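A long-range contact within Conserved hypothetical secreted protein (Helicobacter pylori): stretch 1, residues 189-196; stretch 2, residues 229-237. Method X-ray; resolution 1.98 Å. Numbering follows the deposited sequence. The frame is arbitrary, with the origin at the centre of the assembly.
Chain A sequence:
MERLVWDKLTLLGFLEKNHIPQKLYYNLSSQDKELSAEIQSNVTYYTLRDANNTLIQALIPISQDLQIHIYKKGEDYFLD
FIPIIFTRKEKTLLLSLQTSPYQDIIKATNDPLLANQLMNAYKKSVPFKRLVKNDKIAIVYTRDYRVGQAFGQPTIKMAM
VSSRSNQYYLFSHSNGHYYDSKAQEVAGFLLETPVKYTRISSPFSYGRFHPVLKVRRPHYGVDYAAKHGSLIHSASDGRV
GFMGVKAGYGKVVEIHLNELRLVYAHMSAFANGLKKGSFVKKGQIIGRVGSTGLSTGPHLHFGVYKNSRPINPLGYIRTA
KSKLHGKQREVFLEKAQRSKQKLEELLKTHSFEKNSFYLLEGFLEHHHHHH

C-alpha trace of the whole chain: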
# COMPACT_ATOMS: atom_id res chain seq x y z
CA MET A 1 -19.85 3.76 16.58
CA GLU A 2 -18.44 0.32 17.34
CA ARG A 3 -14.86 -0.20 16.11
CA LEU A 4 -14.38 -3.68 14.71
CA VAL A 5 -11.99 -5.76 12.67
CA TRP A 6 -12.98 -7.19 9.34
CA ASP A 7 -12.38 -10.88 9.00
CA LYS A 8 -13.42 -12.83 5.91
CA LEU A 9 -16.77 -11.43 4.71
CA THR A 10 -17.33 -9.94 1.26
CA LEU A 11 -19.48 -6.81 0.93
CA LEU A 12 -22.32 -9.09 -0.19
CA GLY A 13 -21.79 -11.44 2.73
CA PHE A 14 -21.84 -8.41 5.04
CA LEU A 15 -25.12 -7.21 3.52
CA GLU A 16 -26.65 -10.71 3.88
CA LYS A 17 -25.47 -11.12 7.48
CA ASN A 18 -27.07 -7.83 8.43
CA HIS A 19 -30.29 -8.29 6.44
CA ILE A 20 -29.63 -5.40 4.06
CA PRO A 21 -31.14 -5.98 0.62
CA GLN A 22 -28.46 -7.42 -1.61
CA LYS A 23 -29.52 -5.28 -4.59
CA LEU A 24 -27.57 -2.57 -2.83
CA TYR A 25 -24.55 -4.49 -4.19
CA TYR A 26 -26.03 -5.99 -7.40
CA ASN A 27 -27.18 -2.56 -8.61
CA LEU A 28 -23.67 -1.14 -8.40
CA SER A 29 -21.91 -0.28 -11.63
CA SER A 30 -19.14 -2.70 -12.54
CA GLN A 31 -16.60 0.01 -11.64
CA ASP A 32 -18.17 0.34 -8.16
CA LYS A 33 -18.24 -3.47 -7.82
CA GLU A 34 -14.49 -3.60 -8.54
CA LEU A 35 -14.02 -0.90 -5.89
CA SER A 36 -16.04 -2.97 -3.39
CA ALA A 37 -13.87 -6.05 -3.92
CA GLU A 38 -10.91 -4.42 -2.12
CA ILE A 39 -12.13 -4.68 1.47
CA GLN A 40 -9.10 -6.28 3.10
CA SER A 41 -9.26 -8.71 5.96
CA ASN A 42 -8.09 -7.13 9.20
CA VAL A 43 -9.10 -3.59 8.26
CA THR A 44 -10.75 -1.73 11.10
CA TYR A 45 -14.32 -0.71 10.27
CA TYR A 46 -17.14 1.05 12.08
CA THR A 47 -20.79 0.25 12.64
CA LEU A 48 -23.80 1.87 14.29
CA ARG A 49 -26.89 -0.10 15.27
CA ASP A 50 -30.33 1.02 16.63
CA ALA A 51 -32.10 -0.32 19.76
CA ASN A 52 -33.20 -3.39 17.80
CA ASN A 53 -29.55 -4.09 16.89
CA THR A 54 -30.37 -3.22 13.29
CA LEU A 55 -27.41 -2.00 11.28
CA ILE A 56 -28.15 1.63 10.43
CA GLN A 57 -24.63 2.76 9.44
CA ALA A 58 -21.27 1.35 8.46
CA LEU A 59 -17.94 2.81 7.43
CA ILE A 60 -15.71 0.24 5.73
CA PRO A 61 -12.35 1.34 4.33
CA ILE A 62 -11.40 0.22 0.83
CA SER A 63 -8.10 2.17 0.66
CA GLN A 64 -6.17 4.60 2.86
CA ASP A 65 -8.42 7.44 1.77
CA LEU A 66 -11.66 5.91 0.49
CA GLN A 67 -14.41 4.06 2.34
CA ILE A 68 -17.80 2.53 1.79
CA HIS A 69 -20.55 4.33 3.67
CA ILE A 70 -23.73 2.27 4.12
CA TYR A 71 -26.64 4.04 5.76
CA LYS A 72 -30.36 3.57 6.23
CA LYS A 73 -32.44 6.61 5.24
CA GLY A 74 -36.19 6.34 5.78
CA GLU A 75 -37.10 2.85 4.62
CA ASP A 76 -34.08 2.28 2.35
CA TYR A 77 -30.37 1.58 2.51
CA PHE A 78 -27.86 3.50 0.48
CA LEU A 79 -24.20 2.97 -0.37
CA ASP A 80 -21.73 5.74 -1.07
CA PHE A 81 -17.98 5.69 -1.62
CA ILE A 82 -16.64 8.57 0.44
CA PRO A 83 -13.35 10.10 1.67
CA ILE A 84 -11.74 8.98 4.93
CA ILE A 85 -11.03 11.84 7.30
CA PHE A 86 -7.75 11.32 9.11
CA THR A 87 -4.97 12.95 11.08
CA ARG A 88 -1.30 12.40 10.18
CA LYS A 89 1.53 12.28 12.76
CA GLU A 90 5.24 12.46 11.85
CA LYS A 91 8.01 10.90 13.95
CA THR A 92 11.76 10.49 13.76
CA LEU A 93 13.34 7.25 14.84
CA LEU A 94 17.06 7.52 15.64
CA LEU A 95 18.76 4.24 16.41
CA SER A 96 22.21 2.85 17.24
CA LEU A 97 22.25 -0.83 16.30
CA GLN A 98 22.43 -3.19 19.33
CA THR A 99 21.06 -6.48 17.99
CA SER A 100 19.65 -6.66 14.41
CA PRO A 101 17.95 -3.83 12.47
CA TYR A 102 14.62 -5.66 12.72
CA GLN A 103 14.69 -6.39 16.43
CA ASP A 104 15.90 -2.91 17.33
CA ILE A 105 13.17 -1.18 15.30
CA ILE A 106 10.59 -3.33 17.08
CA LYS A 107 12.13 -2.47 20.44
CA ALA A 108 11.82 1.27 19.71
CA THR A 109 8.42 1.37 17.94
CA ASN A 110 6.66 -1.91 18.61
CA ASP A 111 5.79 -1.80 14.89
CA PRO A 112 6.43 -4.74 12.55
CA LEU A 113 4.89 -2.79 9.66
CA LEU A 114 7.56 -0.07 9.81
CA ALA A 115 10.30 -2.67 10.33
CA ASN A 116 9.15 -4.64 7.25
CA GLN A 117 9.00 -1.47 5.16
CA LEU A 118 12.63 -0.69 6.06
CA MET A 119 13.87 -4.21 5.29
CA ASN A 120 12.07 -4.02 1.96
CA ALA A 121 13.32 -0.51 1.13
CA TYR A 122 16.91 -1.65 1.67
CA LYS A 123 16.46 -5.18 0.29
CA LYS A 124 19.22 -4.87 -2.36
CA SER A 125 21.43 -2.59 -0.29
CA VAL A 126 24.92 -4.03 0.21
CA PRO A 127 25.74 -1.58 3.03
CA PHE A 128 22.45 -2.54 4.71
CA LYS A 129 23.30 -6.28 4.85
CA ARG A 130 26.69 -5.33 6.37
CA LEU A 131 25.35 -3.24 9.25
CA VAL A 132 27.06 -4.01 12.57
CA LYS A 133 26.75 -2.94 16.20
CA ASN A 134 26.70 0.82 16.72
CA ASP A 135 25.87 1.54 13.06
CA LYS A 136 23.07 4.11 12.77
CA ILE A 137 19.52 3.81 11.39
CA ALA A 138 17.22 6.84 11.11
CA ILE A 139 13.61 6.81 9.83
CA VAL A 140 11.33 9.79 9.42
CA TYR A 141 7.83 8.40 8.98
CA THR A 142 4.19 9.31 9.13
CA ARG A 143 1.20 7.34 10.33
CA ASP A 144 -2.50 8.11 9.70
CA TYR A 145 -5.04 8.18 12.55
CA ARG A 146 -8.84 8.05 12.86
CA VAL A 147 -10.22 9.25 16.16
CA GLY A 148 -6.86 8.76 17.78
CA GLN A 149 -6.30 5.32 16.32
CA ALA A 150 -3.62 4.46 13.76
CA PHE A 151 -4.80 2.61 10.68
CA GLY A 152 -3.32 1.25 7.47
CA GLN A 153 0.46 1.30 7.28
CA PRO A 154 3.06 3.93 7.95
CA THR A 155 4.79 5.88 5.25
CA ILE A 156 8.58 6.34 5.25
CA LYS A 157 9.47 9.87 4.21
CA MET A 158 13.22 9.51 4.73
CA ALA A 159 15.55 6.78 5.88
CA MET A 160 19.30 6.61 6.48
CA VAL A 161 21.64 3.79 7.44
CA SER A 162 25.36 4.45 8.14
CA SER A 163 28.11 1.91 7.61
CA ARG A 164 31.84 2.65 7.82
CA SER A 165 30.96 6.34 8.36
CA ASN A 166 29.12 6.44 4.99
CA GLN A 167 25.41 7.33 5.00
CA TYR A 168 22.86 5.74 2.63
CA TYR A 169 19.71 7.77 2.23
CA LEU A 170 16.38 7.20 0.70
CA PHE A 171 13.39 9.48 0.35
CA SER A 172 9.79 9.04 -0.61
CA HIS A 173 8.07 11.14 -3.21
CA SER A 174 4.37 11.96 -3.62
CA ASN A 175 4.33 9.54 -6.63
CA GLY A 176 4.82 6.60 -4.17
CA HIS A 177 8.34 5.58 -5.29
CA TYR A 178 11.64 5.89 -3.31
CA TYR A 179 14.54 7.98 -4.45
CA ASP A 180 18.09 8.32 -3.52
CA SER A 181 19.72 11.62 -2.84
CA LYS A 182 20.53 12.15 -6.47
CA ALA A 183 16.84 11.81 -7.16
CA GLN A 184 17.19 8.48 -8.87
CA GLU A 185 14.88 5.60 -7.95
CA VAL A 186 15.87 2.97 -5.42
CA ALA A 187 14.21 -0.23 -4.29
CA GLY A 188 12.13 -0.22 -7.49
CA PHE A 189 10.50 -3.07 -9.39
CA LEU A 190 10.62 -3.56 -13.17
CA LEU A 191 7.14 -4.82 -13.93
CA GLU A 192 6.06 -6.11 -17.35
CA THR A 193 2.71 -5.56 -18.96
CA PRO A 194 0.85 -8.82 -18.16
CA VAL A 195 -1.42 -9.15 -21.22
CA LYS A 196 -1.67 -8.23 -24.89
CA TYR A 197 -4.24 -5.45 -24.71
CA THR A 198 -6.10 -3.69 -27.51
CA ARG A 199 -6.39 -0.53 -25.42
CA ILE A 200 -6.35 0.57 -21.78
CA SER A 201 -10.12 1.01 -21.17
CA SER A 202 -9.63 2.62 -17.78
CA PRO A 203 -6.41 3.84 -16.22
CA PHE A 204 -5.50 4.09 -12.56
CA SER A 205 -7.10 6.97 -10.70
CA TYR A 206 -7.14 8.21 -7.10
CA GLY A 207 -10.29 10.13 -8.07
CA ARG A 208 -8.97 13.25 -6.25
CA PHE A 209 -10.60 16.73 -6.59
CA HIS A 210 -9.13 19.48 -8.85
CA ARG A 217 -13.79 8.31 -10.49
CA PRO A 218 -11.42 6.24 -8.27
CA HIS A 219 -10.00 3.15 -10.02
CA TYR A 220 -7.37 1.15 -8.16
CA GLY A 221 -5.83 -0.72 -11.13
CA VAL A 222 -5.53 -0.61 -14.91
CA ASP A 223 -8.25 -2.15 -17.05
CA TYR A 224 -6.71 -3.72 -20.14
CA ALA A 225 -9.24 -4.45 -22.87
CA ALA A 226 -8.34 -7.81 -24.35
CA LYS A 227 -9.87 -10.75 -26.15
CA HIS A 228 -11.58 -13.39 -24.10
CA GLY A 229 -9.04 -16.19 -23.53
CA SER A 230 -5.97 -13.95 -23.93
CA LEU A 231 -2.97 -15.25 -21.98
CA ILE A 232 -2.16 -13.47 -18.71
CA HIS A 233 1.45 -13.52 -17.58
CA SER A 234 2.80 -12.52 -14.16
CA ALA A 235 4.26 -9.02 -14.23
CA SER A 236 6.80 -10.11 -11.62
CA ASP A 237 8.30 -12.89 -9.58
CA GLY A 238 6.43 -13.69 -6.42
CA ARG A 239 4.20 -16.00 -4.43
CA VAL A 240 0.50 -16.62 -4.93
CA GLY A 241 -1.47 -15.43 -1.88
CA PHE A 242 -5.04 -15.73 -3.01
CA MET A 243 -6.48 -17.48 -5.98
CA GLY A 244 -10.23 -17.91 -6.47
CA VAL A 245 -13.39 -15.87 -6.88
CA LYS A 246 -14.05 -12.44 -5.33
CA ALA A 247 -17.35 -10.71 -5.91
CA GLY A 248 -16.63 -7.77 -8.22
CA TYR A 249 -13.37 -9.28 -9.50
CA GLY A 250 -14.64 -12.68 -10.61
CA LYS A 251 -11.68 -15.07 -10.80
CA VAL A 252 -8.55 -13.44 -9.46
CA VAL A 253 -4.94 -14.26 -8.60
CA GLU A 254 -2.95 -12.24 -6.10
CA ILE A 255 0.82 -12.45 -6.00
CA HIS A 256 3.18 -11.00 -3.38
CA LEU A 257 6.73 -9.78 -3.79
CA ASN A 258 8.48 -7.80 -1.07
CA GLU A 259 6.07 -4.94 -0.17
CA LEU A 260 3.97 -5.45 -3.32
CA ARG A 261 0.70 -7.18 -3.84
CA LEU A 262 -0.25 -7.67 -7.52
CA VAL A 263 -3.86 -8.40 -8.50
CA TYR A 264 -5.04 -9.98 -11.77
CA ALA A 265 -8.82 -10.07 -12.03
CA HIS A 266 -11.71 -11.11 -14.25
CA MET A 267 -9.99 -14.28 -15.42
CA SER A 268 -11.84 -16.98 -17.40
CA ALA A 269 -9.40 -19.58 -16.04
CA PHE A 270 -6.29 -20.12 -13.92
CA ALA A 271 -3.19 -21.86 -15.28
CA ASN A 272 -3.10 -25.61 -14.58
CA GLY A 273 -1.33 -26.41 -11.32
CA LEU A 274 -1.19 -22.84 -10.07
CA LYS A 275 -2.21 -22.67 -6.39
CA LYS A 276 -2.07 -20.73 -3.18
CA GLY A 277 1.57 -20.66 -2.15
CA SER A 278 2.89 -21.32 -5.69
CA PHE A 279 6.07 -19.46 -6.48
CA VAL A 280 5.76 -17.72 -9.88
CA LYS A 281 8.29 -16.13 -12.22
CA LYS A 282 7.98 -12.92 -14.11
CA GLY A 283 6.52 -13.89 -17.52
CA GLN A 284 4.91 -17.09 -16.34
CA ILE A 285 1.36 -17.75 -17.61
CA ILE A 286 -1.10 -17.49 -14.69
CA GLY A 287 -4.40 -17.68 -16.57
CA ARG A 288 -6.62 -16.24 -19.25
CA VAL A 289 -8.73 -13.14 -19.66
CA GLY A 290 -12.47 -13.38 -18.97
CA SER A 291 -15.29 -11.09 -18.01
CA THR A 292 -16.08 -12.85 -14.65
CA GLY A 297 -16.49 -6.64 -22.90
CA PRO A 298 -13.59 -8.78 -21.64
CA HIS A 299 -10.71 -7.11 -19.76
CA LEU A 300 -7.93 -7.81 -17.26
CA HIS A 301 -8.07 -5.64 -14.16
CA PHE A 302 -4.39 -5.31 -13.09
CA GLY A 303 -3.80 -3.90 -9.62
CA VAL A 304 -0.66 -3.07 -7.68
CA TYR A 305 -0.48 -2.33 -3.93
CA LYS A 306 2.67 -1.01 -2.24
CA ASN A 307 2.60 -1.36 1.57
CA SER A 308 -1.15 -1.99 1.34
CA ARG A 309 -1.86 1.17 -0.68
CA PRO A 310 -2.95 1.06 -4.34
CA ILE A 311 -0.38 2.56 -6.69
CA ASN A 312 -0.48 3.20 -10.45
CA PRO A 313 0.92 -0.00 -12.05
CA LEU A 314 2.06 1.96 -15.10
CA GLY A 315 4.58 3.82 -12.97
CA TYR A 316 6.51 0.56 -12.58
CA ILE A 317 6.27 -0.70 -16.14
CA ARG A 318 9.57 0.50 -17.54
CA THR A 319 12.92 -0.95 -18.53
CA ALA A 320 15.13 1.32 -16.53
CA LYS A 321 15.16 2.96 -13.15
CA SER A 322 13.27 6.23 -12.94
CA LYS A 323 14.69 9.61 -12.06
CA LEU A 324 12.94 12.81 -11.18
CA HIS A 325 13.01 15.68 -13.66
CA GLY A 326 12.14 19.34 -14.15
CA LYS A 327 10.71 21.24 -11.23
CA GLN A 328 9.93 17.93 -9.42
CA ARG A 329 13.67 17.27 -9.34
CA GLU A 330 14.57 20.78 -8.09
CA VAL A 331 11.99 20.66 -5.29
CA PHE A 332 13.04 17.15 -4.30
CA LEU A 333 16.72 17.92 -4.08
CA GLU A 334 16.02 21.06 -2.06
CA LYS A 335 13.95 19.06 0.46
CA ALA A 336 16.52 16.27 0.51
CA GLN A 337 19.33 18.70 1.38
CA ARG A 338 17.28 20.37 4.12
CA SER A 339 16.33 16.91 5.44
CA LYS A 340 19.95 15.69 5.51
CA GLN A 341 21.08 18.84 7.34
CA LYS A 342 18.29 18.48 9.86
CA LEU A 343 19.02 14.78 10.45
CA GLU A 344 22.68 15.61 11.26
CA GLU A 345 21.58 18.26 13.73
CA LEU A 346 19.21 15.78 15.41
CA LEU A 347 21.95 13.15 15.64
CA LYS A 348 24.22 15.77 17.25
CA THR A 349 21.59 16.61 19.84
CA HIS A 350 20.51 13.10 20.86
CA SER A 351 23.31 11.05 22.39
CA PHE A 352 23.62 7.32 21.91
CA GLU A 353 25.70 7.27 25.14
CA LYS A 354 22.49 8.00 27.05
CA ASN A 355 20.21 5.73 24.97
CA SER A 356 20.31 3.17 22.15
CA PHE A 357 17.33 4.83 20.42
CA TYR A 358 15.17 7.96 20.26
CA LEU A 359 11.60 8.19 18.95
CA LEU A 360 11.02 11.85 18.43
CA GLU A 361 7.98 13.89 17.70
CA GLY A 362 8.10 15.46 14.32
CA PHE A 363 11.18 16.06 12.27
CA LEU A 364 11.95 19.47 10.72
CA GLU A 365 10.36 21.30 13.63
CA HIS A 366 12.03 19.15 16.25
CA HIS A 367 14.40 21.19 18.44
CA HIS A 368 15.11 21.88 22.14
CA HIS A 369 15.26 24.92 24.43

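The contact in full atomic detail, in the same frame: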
# COMPACT_ATOMS: atom_id res chain seq x y z
N PHE A 189 10.90 -1.79 -8.83
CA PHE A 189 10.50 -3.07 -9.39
C PHE A 189 10.35 -2.80 -10.87
O PHE A 189 9.89 -1.75 -11.26
CB PHE A 189 9.16 -3.50 -8.81
CG PHE A 189 9.21 -3.77 -7.33
CD1 PHE A 189 9.51 -5.04 -6.86
CD2 PHE A 189 8.97 -2.75 -6.42
CE1 PHE A 189 9.58 -5.30 -5.49
CE2 PHE A 189 9.04 -2.99 -5.05
CZ PHE A 189 9.34 -4.27 -4.59
N LEU A 190 10.80 -3.72 -11.71
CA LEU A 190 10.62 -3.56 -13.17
C LEU A 190 9.50 -4.53 -13.49
O LEU A 190 9.73 -5.73 -13.59
CB LEU A 190 11.90 -3.91 -13.94
CG LEU A 190 13.19 -3.20 -13.46
CD1 LEU A 190 14.48 -3.91 -13.88
CD2 LEU A 190 13.23 -1.74 -13.89
N LEU A 191 8.29 -4.02 -13.59
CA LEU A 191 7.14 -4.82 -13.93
C LEU A 191 6.96 -4.87 -15.44
O LEU A 191 7.35 -3.96 -16.15
CB LEU A 191 5.89 -4.23 -13.30
CG LEU A 191 5.84 -4.18 -11.78
CD1 LEU A 191 4.47 -3.68 -11.37
CD2 LEU A 191 6.14 -5.55 -11.20
N GLU A 192 6.36 -5.94 -15.92
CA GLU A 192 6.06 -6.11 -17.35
C GLU A 192 4.57 -6.12 -17.53
O GLU A 192 3.85 -6.67 -16.70
CB GLU A 192 6.60 -7.44 -17.85
CG GLU A 192 8.09 -7.45 -18.06
CD GLU A 192 8.63 -8.78 -18.55
OE1 GLU A 192 7.87 -9.78 -18.66
OE2 GLU A 192 9.85 -8.82 -18.83
N THR A 193 4.11 -5.53 -18.61
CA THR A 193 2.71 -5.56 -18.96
C THR A 193 2.27 -7.02 -19.07
O THR A 193 2.89 -7.78 -19.78
CB THR A 193 2.53 -4.86 -20.30
OG1 THR A 193 2.94 -3.50 -20.17
CG2 THR A 193 1.11 -4.91 -20.73
N PRO A 194 1.19 -7.40 -18.35
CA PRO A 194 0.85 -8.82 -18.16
C PRO A 194 -0.06 -9.43 -19.20
O PRO A 194 -0.41 -10.60 -19.07
CB PRO A 194 0.11 -8.81 -16.80
CG PRO A 194 -0.52 -7.48 -16.73
CD PRO A 194 0.40 -6.53 -17.47
N VAL A 195 -0.46 -8.67 -20.22
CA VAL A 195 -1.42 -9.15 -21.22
C VAL A 195 -1.24 -8.38 -22.52
O VAL A 195 -0.68 -7.26 -22.51
CB VAL A 195 -2.87 -8.99 -20.71
CG1 VAL A 195 -3.29 -7.52 -20.68
CG2 VAL A 195 -3.86 -9.80 -21.53
N LYS A 196 -1.64 -8.97 -23.64
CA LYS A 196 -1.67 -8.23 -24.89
C LYS A 196 -3.00 -7.51 -24.95
O LYS A 196 -4.03 -8.12 -25.13
CB LYS A 196 -1.54 -9.14 -26.11
CG LYS A 196 -1.28 -8.35 -27.38
CD LYS A 196 0.21 -8.07 -27.52
CE LYS A 196 0.57 -7.16 -28.71
NZ LYS A 196 2.06 -7.10 -28.79
N GLY A 229 -10.02 -15.11 -23.35
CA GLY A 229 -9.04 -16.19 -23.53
C GLY A 229 -7.59 -15.75 -23.68
O GLY A 229 -6.69 -16.59 -23.65
N SER A 230 -7.35 -14.45 -23.81
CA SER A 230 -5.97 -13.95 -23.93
C SER A 230 -5.10 -14.42 -22.74
O SER A 230 -5.54 -14.44 -21.58
CB SER A 230 -5.98 -12.42 -24.01
OG SER A 230 -6.61 -11.93 -25.18
N LEU A 231 -3.87 -14.83 -23.02
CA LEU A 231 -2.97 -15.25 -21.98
C LEU A 231 -2.58 -14.10 -21.05
O LEU A 231 -2.29 -13.00 -21.49
CB LEU A 231 -1.71 -15.86 -22.58
CG LEU A 231 -1.94 -17.10 -23.44
CD1 LEU A 231 -0.61 -17.73 -23.77
CD2 LEU A 231 -2.86 -18.10 -22.76
N ILE A 232 -2.58 -14.40 -19.74
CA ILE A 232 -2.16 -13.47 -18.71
C ILE A 232 -0.89 -14.03 -18.10
O ILE A 232 -0.83 -15.21 -17.70
CB ILE A 232 -3.23 -13.30 -17.61
CG1 ILE A 232 -4.55 -12.80 -18.24
CG2 ILE A 232 -2.75 -12.32 -16.53
CD1 ILE A 232 -5.75 -12.92 -17.32
N HIS A 233 0.14 -13.19 -18.07
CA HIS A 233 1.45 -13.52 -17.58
C HIS A 233 1.76 -12.68 -16.36
O HIS A 233 1.44 -11.48 -16.33
CB HIS A 233 2.50 -13.23 -18.65
CG HIS A 233 2.36 -14.05 -19.89
ND1 HIS A 233 3.25 -15.04 -20.23
CD2 HIS A 233 1.43 -14.02 -20.88
CE1 HIS A 233 2.87 -15.60 -21.37
NE2 HIS A 233 1.78 -14.99 -21.79
N SER A 234 2.41 -13.26 -15.37
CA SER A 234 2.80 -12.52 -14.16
C SER A 234 3.74 -11.37 -14.49
O SER A 234 4.75 -11.56 -15.16
CB SER A 234 3.50 -13.44 -13.15
OG SER A 234 3.86 -12.72 -11.98
N ALA A 235 3.43 -10.19 -13.99
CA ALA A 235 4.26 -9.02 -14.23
C ALA A 235 5.55 -9.06 -13.45
O ALA A 235 6.43 -8.22 -13.69
CB ALA A 235 3.51 -7.76 -13.86
N SER A 236 5.65 -10.01 -12.50
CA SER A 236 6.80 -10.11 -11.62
C SER A 236 6.98 -11.53 -11.08
O SER A 236 6.11 -12.40 -11.23
CB SER A 236 6.62 -9.20 -10.40
OG SER A 236 5.59 -9.71 -9.55
N ASP A 237 8.12 -11.74 -10.44
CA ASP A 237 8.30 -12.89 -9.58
C ASP A 237 7.39 -12.69 -8.40
O ASP A 237 6.98 -11.56 -8.10
CB ASP A 237 9.72 -12.97 -9.02
CG ASP A 237 10.76 -13.35 -10.05
OD1 ASP A 237 10.42 -13.61 -11.24
OD2 ASP A 237 11.93 -13.39 -9.65
O HOH W 1 5.51 -10.78 -17.86
O HOH W 2 -2.29 -11.71 -23.92

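The two stretches run nearly antiparallel, their end-to-end directions 167° apart, and together bury 417 Å². Phe189 and Leu190 contribute little: the end of the Leu190 side chain leads away from stretch 2. Real contact begins at Leu191, whose CA lies 3.5 Å from Ala235 O with an angle of 143° at the hydrogen, a geometry consistent with a CA-H...O contact. Its side chain, in the m,t rotamer, adds apolar packing, with Leu191 CB 4.3 Å from Ala235 CB and Leu191 CD2 3.8 Å from Ser236 CB.

The same carbonyl accepts a hydrogen bond from the next residue. Glu192 N donates to Ala235 O at 3.2 Å and 155°, somewhat long and bent. In the other direction, Ala235 CB points toward stretch 1 and comes within 3.1 Å of Glu192 O, a tight approach that fits the 4.6 Å between the CA atoms of Glu192 and Ala235. Water 1 donates to both Glu192 OE1 (2.7 Å) and Ser234 O (2.9 Å), linking the carboxylate to the opposing backbone.

Thr193 directs its CA-to-CB bond away and makes no contact. Pro194 has no amide hydrogen to donate, but its carbonyl accepts: His233 N donates to Pro194 O at 2.8 Å and 176°, shorter and straighter than the Glu192 bond. Its ring also packs closely, with Pro194 CB 3.0 Å from His233 O. Ile232 CA approaches Pro194 O at 3.4 Å, with 142° at the hydrogen, so Pro194 O receives both an amide and a CA-H group.

Val195, with chi1 at 71° (p), brings CG2 to 3.6 Å from Leu231 O and 4.2 Å from Ser230 CB. At Lys196 the backbones are joined through solvent: water 2 accepts from Lys196 N and donates to Leu231 O, both at 2.8 Å, while the end of the lysine side chain leads away.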